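Local coordinates for protein NADH dehydrogenase (Methanothermobacter marburgensis, PDB 4R81) that binds flavin mononucleotide and probably transfers electrons from NAD(P)H to quinones, as a two-chain enzyme with a flavodoxin-like fold, at residues 7-12 with 40-45; 46-51 with 104-109; 131-136 with 170-175. All coordinates share one frame; numbering follows the deposited sequence.

Interaction 1 (7-12 with 40-45). With FMN (flavin mononucleotide), chain E.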
loop_
_atom_site.group_PDB
_atom_site.type_symbol
_atom_site.label_atom_id
_atom_site.label_comp_id
_atom_site.label_asym_id
_atom_site.label_seq_id
_atom_site.Cartn_x
_atom_site.Cartn_y
_atom_site.Cartn_z
ATOM N N TYR A 7 2.005 -7.208 20.128
ATOM C CA TYR A 7 2.302 -7.995 18.936
ATOM C C TYR A 7 2.843 -7.034 17.885
ATOM O O TYR A 7 2.164 -6.081 17.476
ATOM C CB TYR A 7 1.088 -8.799 18.427
ATOM C CG TYR A 7 1.389 -9.643 17.196
ATOM C CD1 TYR A 7 2.511 -10.471 17.148
ATOM C CD2 TYR A 7 0.552 -9.612 16.082
ATOM C CE1 TYR A 7 2.798 -11.240 16.021
ATOM C CE2 TYR A 7 0.824 -10.373 14.952
ATOM C CZ TYR A 7 1.950 -11.187 14.926
ATOM O OH TYR A 7 2.248 -11.953 13.817
ATOM N N ILE A 8 4.084 -7.290 17.478
ATOM C CA ILE A 8 4.834 -6.390 16.619
ATOM C C ILE A 8 4.957 -6.977 15.225
ATOM O O ILE A 8 5.599 -8.019 15.026
ATOM C CB ILE A 8 6.254 -6.152 17.165
ATOM C CG1 ILE A 8 6.212 -5.636 18.614
ATOM C CG2 ILE A 8 7.002 -5.186 16.263
ATOM C CD1 ILE A 8 7.578 -5.621 19.285
ATOM N N LEU A 9 4.329 -6.313 14.259
ATOM C CA LEU A 9 4.449 -6.711 12.861
ATOM C C LEU A 9 5.668 -6.016 12.280
ATOM O O LEU A 9 5.760 -4.787 12.282
ATOM C CB LEU A 9 3.199 -6.315 12.065
ATOM C CG LEU A 9 1.907 -7.114 12.281
ATOM C CD1 LEU A 9 2.185 -8.607 12.129
ATOM C CD2 LEU A 9 1.250 -6.808 13.644
ATOM N N PHE A 10 6.601 -6.808 11.780
ATOM C CA PHE A 10 7.839 -6.286 11.228
ATOM C C PHE A 10 7.924 -6.675 9.759
ATOM O O PHE A 10 7.823 -7.853 9.408
ATOM C CB PHE A 10 9.033 -6.840 12.005
ATOM C CG PHE A 10 10.358 -6.408 11.461
ATOM C CD1 PHE A 10 10.865 -5.153 11.748
ATOM C CD2 PHE A 10 11.097 -7.252 10.656
ATOM C CE1 PHE A 10 12.097 -4.751 11.244
ATOM C CE2 PHE A 10 12.317 -6.855 10.144
ATOM C CZ PHE A 10 12.819 -5.608 10.440
ATOM N N ALA A 11 8.121 -5.679 8.904
ATOM C CA ALA A 11 8.116 -5.889 7.464
ATOM C C ALA A 11 9.376 -5.366 6.779
ATOM O O ALA A 11 9.451 -4.184 6.448
ATOM C CB ALA A 11 6.876 -5.227 6.854
ATOM N N HIS A 12 10.350 -6.244 6.547
ATOM C CA HIS A 12 11.563 -5.880 5.808
ATOM C C HIS A 12 12.278 -7.141 5.328
ATOM O O HIS A 12 12.445 -8.084 6.099
ATOM C CB HIS A 12 12.517 -5.046 6.670
ATOM C CG HIS A 12 13.512 -4.261 5.874
ATOM N ND1 HIS A 12 14.507 -4.852 5.123
ATOM C CD2 HIS A 12 13.662 -2.925 5.703
ATOM C CE1 HIS A 12 15.219 -3.920 4.522
ATOM N NE2 HIS A 12 14.730 -2.740 4.858
ATOM N N GLY A 40 6.196 -10.666 14.793
ATOM C CA GLY A 40 5.818 -11.325 13.560
ATOM C C GLY A 40 6.655 -10.757 12.428
ATOM O O GLY A 40 6.342 -9.699 11.884
ATOM N N ASP A 41 7.748 -11.444 12.111
ATOM C CA ASP A 41 8.670 -11.036 11.048
ATOM C C ASP A 41 8.106 -11.629 9.763
ATOM O O ASP A 41 8.369 -12.792 9.429
ATOM C CB ASP A 41 10.081 -11.577 11.350
ATOM C CG ASP A 41 11.148 -11.081 10.368
ATOM O OD1 ASP A 41 10.836 -10.852 9.185
ATOM O OD2 ASP A 41 12.322 -10.942 10.785
ATOM N N LEU A 42 7.306 -10.833 9.059
ATOM C CA LEU A 42 6.504 -11.343 7.957
ATOM C C LEU A 42 7.325 -11.991 6.847
ATOM O O LEU A 42 6.899 -12.984 6.267
ATOM C CB LEU A 42 5.609 -10.239 7.381
ATOM C CG LEU A 42 4.562 -9.660 8.340
ATOM C CD1 LEU A 42 3.734 -8.590 7.650
ATOM C CD2 LEU A 42 3.653 -10.764 8.877
ATOM N N TYR A 43 8.502 -11.441 6.556
ATOM C CA TYR A 43 9.368 -12.046 5.541
ATOM C C TYR A 43 9.921 -13.390 6.004
ATOM O O TYR A 43 9.911 -14.363 5.241
ATOM C CB TYR A 43 10.509 -11.107 5.153
ATOM C CG TYR A 43 10.209 -10.186 3.989
ATOM C CD1 TYR A 43 10.541 -10.547 2.684
ATOM C CD2 TYR A 43 9.615 -8.949 4.196
ATOM C CE1 TYR A 43 10.280 -9.704 1.618
ATOM C CE2 TYR A 43 9.350 -8.096 3.136
ATOM C CZ TYR A 43 9.699 -8.478 1.851
ATOM O OH TYR A 43 9.450 -7.640 0.792
ATOM N N ARG A 44 10.385 -13.450 7.252
ATOM C CA ARG A 44 10.879 -14.699 7.840
ATOM C C ARG A 44 9.802 -15.763 7.868
ATOM O O ARG A 44 10.081 -16.945 7.731
ATOM C CB ARG A 44 11.358 -14.488 9.278
ATOM C CG ARG A 44 12.782 -14.009 9.414
ATOM C CD ARG A 44 13.384 -14.472 10.736
ATOM N NE ARG A 44 14.112 -15.730 10.587
ATOM C CZ ARG A 44 13.735 -16.901 11.093
ATOM N NH1 ARG A 44 12.623 -17.006 11.817
ATOM N NH2 ARG A 44 14.481 -17.975 10.877
ATOM N N MET A 45 8.569 -15.328 8.076
ATOM C CA MET A 45 7.433 -16.232 8.180
ATOM C C MET A 45 6.990 -16.778 6.837
ATOM O O MET A 45 6.118 -17.643 6.789
ATOM C CB MET A 45 6.245 -15.504 8.814
ATOM C CG MET A 45 6.457 -15.138 10.277
ATOM S SD MET A 45 5.231 -13.956 10.878
ATOM C CE MET A 45 3.723 -14.760 10.354
HETATM N N1 FMN E . 11.543 7.167 1.256
HETATM C C2 FMN E . 10.561 8.137 1.317
HETATM O O2 FMN E . 10.708 9.105 2.052
HETATM N N3 FMN E . 9.412 8.023 0.560
HETATM C C4 FMN E . 9.232 6.935 -0.267
HETATM O O4 FMN E . 8.198 6.849 -0.923
HETATM C C4A FMN E . 10.215 5.950 -0.342
HETATM N N5 FMN E . 10.068 4.858 -1.175
HETATM C C5A FMN E . 11.045 3.884 -1.221
HETATM C C6 FMN E . 10.881 2.775 -2.051
HETATM C C7 FMN E . 11.863 1.790 -2.115
HETATM C C7M FMN E . 11.678 0.587 -2.992
HETATM C C8 FMN E . 13.019 1.912 -1.343
HETATM C C8M FMN E . 14.092 0.860 -1.405
HETATM C C9 FMN E . 13.180 3.028 -0.524
HETATM C C9A FMN E . 12.198 4.015 -0.455
HETATM N N10 FMN E . 12.353 5.122 0.363
HETATM C C10 FMN E . 11.368 6.078 0.426
HETATM C "C1'" FMN E . 13.564 5.275 1.226
HETATM C "C2'" FMN E . 13.337 4.314 2.402
HETATM O "O2'" FMN E . 12.262 4.717 3.228
HETATM C "C3'" FMN E . 14.624 4.095 3.181
HETATM O "O3'" FMN E . 15.467 3.312 2.352
HETATM C "C4'" FMN E . 14.354 3.352 4.483
HETATM O "O4'" FMN E . 13.619 4.141 5.394
HETATM C "C5'" FMN E . 15.643 2.908 5.155
HETATM O "O5'" FMN E . 15.274 1.994 6.161
HETATM P P FMN E . 15.709 0.458 6.000
HETATM O O1P FMN E . 17.223 0.405 6.092
HETATM O O2P FMN E . 15.098 -0.360 7.110
HETATM O O3P FMN E . 15.273 -0.026 4.638
HETATM O O HOH W 1 9.591 -8.984 7.697
HETATM O O HOH W 2 13.020 -10.212 7.708
#
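Gly-40 lies against Leu-9 and Phe-10 in parallel beta pairing, and the backbones are tightly packed here. Its N-H gives a short bond of 2.7 Å to Ile-8 O, running nearly along the C=O axis, while its own O accepts from Phe-10 N. A third bond, Leu-42 N to Phe-10 O at 3.0 Å, continues the ladder where residues 42-45 are already turning away. The Tyr-7 side chain leaves its strand with CG anti to the backbone N (chi1 -179°), and its OH comes 3.6 Å from Gly-40 CA. A CB on Gly-40 would collide with that hydroxyl, which is bonded to Glu-75 and Arg-78. On the same face of the sheet Leu-9 CD1 meets Leu-42 CD2 at 4.2 Å. On the other face Phe-10 and Asp-41 run alongside each other, with the carboxylate carbon CG 3.8 Å from ring atom CD2 at the ring edge and the two planes 76° apart. These strands are the two arms of the first beta-alpha-beta unit of the flavodoxin-like fold, joined through helix 18-32, whose Arg-20 forms a salt bridge with Asp-41 OD2. Beyond Phe-10 the backbones diverge and water takes over. One water accepts from His-12 N and Tyr-43 N and lies close to Phe-10 O and Asp-41 OD1; a second donates to His-12 O and Asp-41 OD1. Asp-41 OD1 also accepts from Arg-44 N, from above the carboxylate plane, in an Asx motif. At this wetter end Tyr-43 CD2 rests 3.4 Å from His-12 C. His-12 CB is directed away from residues 40-45, and NE2 of this histidine donates to phosphate oxygen O3P of the flavin mononucleotide at 2.8 Å.

Interaction 2 (46-51 with 104-109)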
loop_
_atom_site.group_PDB
_atom_site.type_symbol
_atom_site.label_atom_id
_atom_site.label_comp_id
_atom_site.label_asym_id
_atom_site.label_seq_id
_atom_site.Cartn_x
_atom_site.Cartn_y
_atom_site.Cartn_z
ATOM N N ASN A 46 7.577 -16.271 5.755
ATOM C CA ASN A 46 7.089 -16.565 4.404
ATOM C C ASN A 46 5.594 -16.249 4.275
ATOM O O ASN A 46 4.841 -16.968 3.616
ATOM C CB ASN A 46 7.381 -18.022 4.019
ATOM C CG ASN A 46 8.860 -18.347 4.058
ATOM O OD1 ASN A 46 9.325 -19.102 4.918
ATOM N ND2 ASN A 46 9.612 -17.779 3.122
ATOM N N PHE A 47 5.176 -15.159 4.905
ATOM C CA PHE A 47 3.763 -14.814 4.961
ATOM C C PHE A 47 3.205 -14.512 3.582
ATOM O O PHE A 47 3.741 -13.673 2.855
ATOM C CB PHE A 47 3.528 -13.626 5.888
ATOM C CG PHE A 47 2.076 -13.302 6.092
ATOM C CD1 PHE A 47 1.307 -14.048 6.975
ATOM C CD2 PHE A 47 1.475 -12.262 5.394
ATOM C CE1 PHE A 47 -0.036 -13.754 7.167
ATOM C CE2 PHE A 47 0.136 -11.965 5.581
ATOM C CZ PHE A 47 -0.621 -12.714 6.466
ATOM N N ARG A 48 2.123 -15.199 3.233
ATOM C CA ARG A 48 1.483 -15.010 1.942
ATOM C C ARG A 48 0.772 -13.666 1.951
ATOM O O ARG A 48 -0.131 -13.422 2.763
ATOM C CB ARG A 48 0.483 -16.136 1.666
ATOM C CG ARG A 48 -0.260 -15.994 0.345
ATOM C CD ARG A 48 0.695 -16.078 -0.824
ATOM N NE ARG A 48 -0.012 -16.113 -2.097
ATOM C CZ ARG A 48 0.584 -16.214 -3.279
ATOM N NH1 ARG A 48 1.905 -16.297 -3.351
ATOM N NH2 ARG A 48 -0.142 -16.229 -4.387
ATOM N N SER A 49 1.176 -12.775 1.058
ATOM C CA SER A 49 0.613 -11.433 1.095
ATOM C C SER A 49 -0.545 -11.211 0.126
ATOM O O SER A 49 -1.256 -10.226 0.252
ATOM C CB SER A 49 1.705 -10.380 0.910
ATOM O OG SER A 49 2.284 -10.475 -0.364
ATOM N N GLU A 50 -0.753 -12.119 -0.827
ATOM C CA GLU A 50 -1.837 -11.948 -1.802
ATOM C C GLU A 50 -3.158 -12.512 -1.313
ATOM O O GLU A 50 -3.252 -13.711 -1.043
ATOM C CB GLU A 50 -1.514 -12.649 -3.127
ATOM C CG GLU A 50 -0.540 -11.922 -4.021
ATOM C CD GLU A 50 0.889 -12.338 -3.777
ATOM O OE1 GLU A 50 1.127 -13.098 -2.805
ATOM O OE2 GLU A 50 1.771 -11.910 -4.561
ATOM N N LEU A 51 -4.180 -11.665 -1.233
ATOM C CA LEU A 51 -5.537 -12.154 -1.012
ATOM C C LEU A 51 -5.913 -13.013 -2.211
ATOM O O LEU A 51 -5.963 -12.514 -3.339
ATOM C CB LEU A 51 -6.521 -10.993 -0.907
ATOM C CG LEU A 51 -7.932 -11.372 -0.458
ATOM C CD1 LEU A 51 -7.907 -11.731 1.009
ATOM C CD2 LEU A 51 -8.920 -10.242 -0.732
ATOM N N PHE A 104 -2.681 -6.596 5.957
ATOM C CA PHE A 104 -3.970 -5.947 6.175
ATOM C C PHE A 104 -5.056 -6.580 5.296
ATOM O O PHE A 104 -6.139 -6.921 5.792
ATOM C CB PHE A 104 -3.888 -4.433 5.926
ATOM C CG PHE A 104 -3.094 -3.687 6.968
ATOM C CD1 PHE A 104 -3.581 -3.545 8.260
ATOM C CD2 PHE A 104 -1.870 -3.119 6.653
ATOM C CE1 PHE A 104 -2.848 -2.867 9.225
ATOM C CE2 PHE A 104 -1.128 -2.435 7.616
ATOM C CZ PHE A 104 -1.623 -2.302 8.898
ATOM N N ASP A 105 -4.764 -6.756 4.007
ATOM C CA ASP A 105 -5.746 -7.302 3.060
ATOM C C ASP A 105 -6.296 -8.643 3.543
ATOM O O ASP A 105 -7.496 -8.910 3.447
ATOM C CB ASP A 105 -5.137 -7.522 1.665
ATOM C CG ASP A 105 -4.681 -6.236 0.989
ATOM O OD1 ASP A 105 -5.084 -5.135 1.418
ATOM O OD2 ASP A 105 -3.910 -6.345 0.003
ATOM N N ARG A 106 -5.400 -9.479 4.069
ATOM C CA ARG A 106 -5.733 -10.855 4.430
ATOM C C ARG A 106 -6.160 -11.057 5.882
ATOM O O ARG A 106 -6.919 -11.983 6.190
ATOM C CB ARG A 106 -4.549 -11.778 4.110
ATOM C CG ARG A 106 -4.156 -11.809 2.633
ATOM C CD ARG A 106 -3.184 -12.947 2.344
ATOM N NE ARG A 106 -3.779 -14.229 2.706
ATOM C CZ ARG A 106 -3.253 -15.106 3.559
ATOM N NH1 ARG A 106 -2.079 -14.875 4.125
ATOM N NH2 ARG A 106 -3.905 -16.231 3.829
ATOM N N VAL A 107 -5.671 -10.203 6.775
ATOM C CA VAL A 107 -5.877 -10.423 8.202
ATOM C C VAL A 107 -7.046 -9.604 8.735
ATOM O O VAL A 107 -7.738 -10.033 9.649
ATOM C CB VAL A 107 -4.564 -10.201 9.006
ATOM C CG1 VAL A 107 -4.784 -10.394 10.519
ATOM C CG2 VAL A 107 -3.474 -11.154 8.496
ATOM N N TRP A 108 -7.301 -8.447 8.132
ATOM C CA TRP A 108 -8.431 -7.628 8.557
ATOM C C TRP A 108 -9.716 -8.148 7.901
ATOM O O TRP A 108 -10.243 -7.543 6.962
ATOM C CB TRP A 108 -8.206 -6.161 8.180
ATOM C CG TRP A 108 -7.430 -5.255 9.156
ATOM C CD1 TRP A 108 -7.255 -3.914 9.008
ATOM C CD2 TRP A 108 -6.758 -5.606 10.396
ATOM N NE1 TRP A 108 -6.523 -3.403 10.052
ATOM C CE2 TRP A 108 -6.206 -4.415 10.917
ATOM C CE3 TRP A 108 -6.565 -6.799 11.106
ATOM C CZ2 TRP A 108 -5.485 -4.378 12.117
ATOM C CZ3 TRP A 108 -5.844 -6.760 12.299
ATOM C CH2 TRP A 108 -5.313 -5.557 12.789
ATOM N N THR A 109 -10.226 -9.268 8.404
ATOM C CA THR A 109 -11.311 -9.998 7.740
ATOM C C THR A 109 -12.700 -9.585 8.192
ATOM O O THR A 109 -12.883 -9.070 9.296
ATOM C CB THR A 109 -11.150 -11.521 7.937
ATOM O OG1 THR A 109 -11.022 -11.813 9.333
ATOM C CG2 THR A 109 -9.912 -11.997 7.232
HETATM O O HOH W 3 -3.383 -8.827 -0.875
#
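Arg-106 sets out from its helix with CG anti to the carbonyl carbon (chi1 -61°) and bends at chi3 (59°), while Phe-47 holds CG anti to its backbone N; they pass one another running opposite ways. Arg-106 NH1 donates to Arg-48 O at 2.8 Å, a bent bond (139°) with the oxygen tilted from the guanidinium plane. The same NH1 lies 3.5 Å from Phe-47 CZ, which also touches Val-107 CG2. Nearer the helix, Arg-106 CD rests 3.5 Å from Glu-50 O, and Leu-51 CD1 reaches Asp-105 O. Salt bridges from NE to Glu-55 and from NH1 to Asp-71 add to the grip on the guanidinium. An alanine in place of Arg-106 would probably leave Arg-48 O without this donor, Glu-55 and Asp-71 without this mate, and a gap beside Phe-47. A water donates to Ser-49 O and Asp-105 OD2 and accepts from Leu-51 N; OD2 also accepts from Ala-98 N of the second subunit, and Asp-105 OD1 forms a salt bridge with Lys-101. The contact thus fastens the loop between strand 36-41 and helix 53-61 to the end of helix 98-107, with helix 70-80 beside Arg-106 and Val-107.

Interaction 3 (131-136 with 170-175). With FMN (flavin mononucleotide), chain E.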
loop_
_atom_site.group_PDB
_atom_site.type_symbol
_atom_site.label_atom_id
_atom_site.label_comp_id
_atom_site.label_asym_id
_atom_site.label_seq_id
_atom_site.Cartn_x
_atom_site.Cartn_y
_atom_site.Cartn_z
ATOM N N VAL A 131 1.215 1.391 17.762
ATOM C CA VAL A 131 2.339 2.275 17.490
ATOM C C VAL A 131 2.908 1.968 16.103
ATOM O O VAL A 131 3.219 0.815 15.788
ATOM C CB VAL A 131 3.459 2.070 18.526
ATOM C CG1 VAL A 131 4.628 3.002 18.242
ATOM C CG2 VAL A 131 2.929 2.288 19.938
ATOM N N VAL A 132 3.044 2.992 15.266
ATOM C CA VAL A 132 3.640 2.812 13.949
ATOM C C VAL A 132 5.000 3.490 13.927
ATOM O O VAL A 132 5.111 4.682 14.207
ATOM C CB VAL A 132 2.753 3.419 12.839
ATOM C CG1 VAL A 132 3.438 3.298 11.474
ATOM C CG2 VAL A 132 1.402 2.734 12.820
ATOM N N LEU A 133 6.033 2.723 13.607
ATOM C CA LEU A 133 7.388 3.255 13.494
ATOM C C LEU A 133 7.816 3.091 12.042
ATOM O O LEU A 133 8.181 1.995 11.595
ATOM C CB LEU A 133 8.355 2.533 14.440
ATOM C CG LEU A 133 8.039 2.550 15.939
ATOM C CD1 LEU A 133 9.108 1.816 16.752
ATOM C CD2 LEU A 133 7.881 3.973 16.452
ATOM N N CYS A 134 7.733 4.190 11.299
ATOM C CA CYS A 134 7.966 4.167 9.865
ATOM C C CYS A 134 9.252 4.903 9.514
ATOM O O CYS A 134 9.384 6.109 9.745
ATOM C CB CYS A 134 6.777 4.818 9.157
ATOM S SG CYS A 134 6.970 5.002 7.395
ATOM N N SER A 135 10.213 4.178 8.961
ATOM C CA SER A 135 11.482 4.779 8.558
ATOM C C SER A 135 11.353 5.320 7.142
ATOM O O SER A 135 10.824 4.648 6.268
ATOM C CB SER A 135 12.603 3.741 8.626
ATOM O OG SER A 135 13.796 4.249 8.059
ATOM N N ALA A 136 11.826 6.542 6.908
ATOM C CA ALA A 136 11.676 7.152 5.587
ATOM C C ALA A 136 12.955 7.829 5.138
ATOM O O ALA A 136 13.719 8.327 5.963
ATOM C CB ALA A 136 10.534 8.157 5.596
ATOM N N THR A 170 -0.492 6.019 17.593
ATOM C CA THR A 170 0.637 6.934 17.480
ATOM C C THR A 170 1.458 6.545 16.256
ATOM O O THR A 170 1.656 5.363 16.000
ATOM C CB THR A 170 1.572 6.838 18.704
ATOM O OG1 THR A 170 0.837 7.105 19.906
ATOM C CG2 THR A 170 2.710 7.836 18.585
ATOM N N MET A 171 1.931 7.528 15.496
ATOM C CA MET A 171 2.859 7.250 14.400
ATOM C C MET A 171 4.114 8.103 14.546
ATOM O O MET A 171 4.034 9.303 14.814
ATOM C CB MET A 171 2.205 7.484 13.030
ATOM C CG MET A 171 3.081 7.084 11.832
ATOM S SD MET A 171 2.253 7.263 10.229
ATOM C CE MET A 171 3.420 6.486 9.113
ATOM N N GLU A 172 5.269 7.469 14.394
ATOM C CA GLU A 172 6.541 8.179 14.400
ATOM C C GLU A 172 7.158 8.038 13.022
ATOM O O GLU A 172 7.463 6.925 12.586
ATOM C CB GLU A 172 7.499 7.570 15.429
ATOM C CG GLU A 172 6.929 7.436 16.831
ATOM C CD GLU A 172 7.166 8.653 17.685
ATOM O OE1 GLU A 172 7.640 9.682 17.155
ATOM O OE2 GLU A 172 6.875 8.581 18.897
ATOM N N ILE A 173 7.331 9.157 12.327
ATOM C CA ILE A 173 8.040 9.126 11.059
ATOM C C ILE A 173 9.522 9.320 11.340
ATOM O O ILE A 173 9.966 10.412 11.693
ATOM C CB ILE A 173 7.524 10.185 10.072
ATOM C CG1 ILE A 173 6.066 9.888 9.712
ATOM C CG2 ILE A 173 8.395 10.202 8.823
ATOM C CD1 ILE A 173 5.421 10.947 8.832
ATOM N N LEU A 174 10.279 8.237 11.207
ATOM C CA LEU A 174 11.713 8.270 11.452
ATOM C C LEU A 174 12.419 8.594 10.138
ATOM O O LEU A 174 12.845 7.701 9.403
ATOM C CB LEU A 174 12.188 6.942 12.057
ATOM C CG LEU A 174 11.418 6.502 13.316
ATOM C CD1 LEU A 174 11.829 5.101 13.810
ATOM C CD2 LEU A 174 11.558 7.533 14.442
ATOM N N GLY A 175 12.516 9.886 9.836
ATOM C CA GLY A 175 12.943 10.325 8.518
ATOM C C GLY A 175 14.411 10.676 8.394
ATOM O O GLY A 175 15.142 10.684 9.381
HETATM N N1 FMN E . 11.543 7.167 1.256
HETATM C C2 FMN E . 10.561 8.137 1.317
HETATM O O2 FMN E . 10.708 9.105 2.052
HETATM N N3 FMN E . 9.412 8.023 0.560
HETATM C C4 FMN E . 9.232 6.935 -0.267
HETATM O O4 FMN E . 8.198 6.849 -0.923
HETATM C C4A FMN E . 10.215 5.950 -0.342
HETATM N N5 FMN E . 10.068 4.858 -1.175
HETATM C C5A FMN E . 11.045 3.884 -1.221
HETATM C C6 FMN E . 10.881 2.775 -2.051
HETATM C C7 FMN E . 11.863 1.790 -2.115
HETATM C C7M FMN E . 11.678 0.587 -2.992
HETATM C C8 FMN E . 13.019 1.912 -1.343
HETATM C C8M FMN E . 14.092 0.860 -1.405
HETATM C C9 FMN E . 13.180 3.028 -0.524
HETATM C C9A FMN E . 12.198 4.015 -0.455
HETATM N N10 FMN E . 12.353 5.122 0.363
HETATM C C10 FMN E . 11.368 6.078 0.426
HETATM C "C1'" FMN E . 13.564 5.275 1.226
HETATM C "C2'" FMN E . 13.337 4.314 2.402
HETATM O "O2'" FMN E . 12.262 4.717 3.228
HETATM C "C3'" FMN E . 14.624 4.095 3.181
HETATM O "O3'" FMN E . 15.467 3.312 2.352
HETATM C "C4'" FMN E . 14.354 3.352 4.483
HETATM O "O4'" FMN E . 13.619 4.141 5.394
HETATM C "C5'" FMN E . 15.643 2.908 5.155
HETATM O "O5'" FMN E . 15.274 1.994 6.161
HETATM P P FMN E . 15.709 0.458 6.000
HETATM O O1P FMN E . 17.223 0.405 6.092
HETATM O O2P FMN E . 15.098 -0.360 7.110
HETATM O O3P FMN E . 15.273 -0.026 4.638
#
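Val-132 and Met-171 sit opposite each other in a parallel pair of strands whose backbone polar groups are matched by five hydrogen bonds. Val-132 N takes Thr-170 O, and Val-132 O receives Glu-172 N at 2.8 Å in a nearly straight bond (173°). Cys-134 N then uses Glu-172 O, and Cys-134 O accepts from Leu-174 N at 2.7 Å. The last bond, Ala-136 N to Leu-174 O, is 2.9 Å long, with the donor 46° out of the carbonyl plane as the chains leave the sheet. Several of these carbonyls also receive a CA-H...O contact, such as Ser-135 CA to Leu-174 O at 3.3 Å. Along the other edge of residues 131-135, strand 84-90 pairs with Val-131, Leu-133 and Ser-135.

On one face the extended Met-171 chain crosses Val-132 and brings CE 3.7 Å from Cys-134 CB, and both Val-132 and Met-171 pack against helix 148-162. On the other, Leu-133 CD2 lies 3.6 Å from Glu-172 CG, the two side chains running the same way; the bend at chi2 (-89°) turns Glu-172 CD aside, and OE1 forms a salt bridge with Arg-191. In the conformer described, one of two for Ser-135, OG lies anti to the backbone N and is 2.7 Å from ribityl O4' of the flavin mononucleotide in a hydrogen bond that either group could donate. Ala-136 CB stands 3.7 Å from flavin O2. With their amides and carbonyls paired in the sheet, the strand ends are probably held steady, leaving the Ser-135 hydroxyl to meet the ribityl chain.

In the fold
Interactions 1 and 3 belong to the same parallel sheet of order 2-1-3-4-5 and include its outermost strands within this chain, 36-41 and 169-174, with centres 16 Å apart. Each brings a residue at or just past the C-terminal end of a strand to the same flavin mononucleotide, interaction 1 toward the phosphate and interaction 3 toward the ribityl chain, as expected of a flavodoxin-like fold. Interaction 2 follows on interaction 1, Leu-42 O lying 3.1 Å from Phe-47 N in a probable hydrogen bond, with centres 12 Å apart. It is about 22 Å from interaction 3, centre to centre, and faces the second subunit; its Asp-105 touches another flavin mononucleotide, not the one interactions 1 and 3 bind.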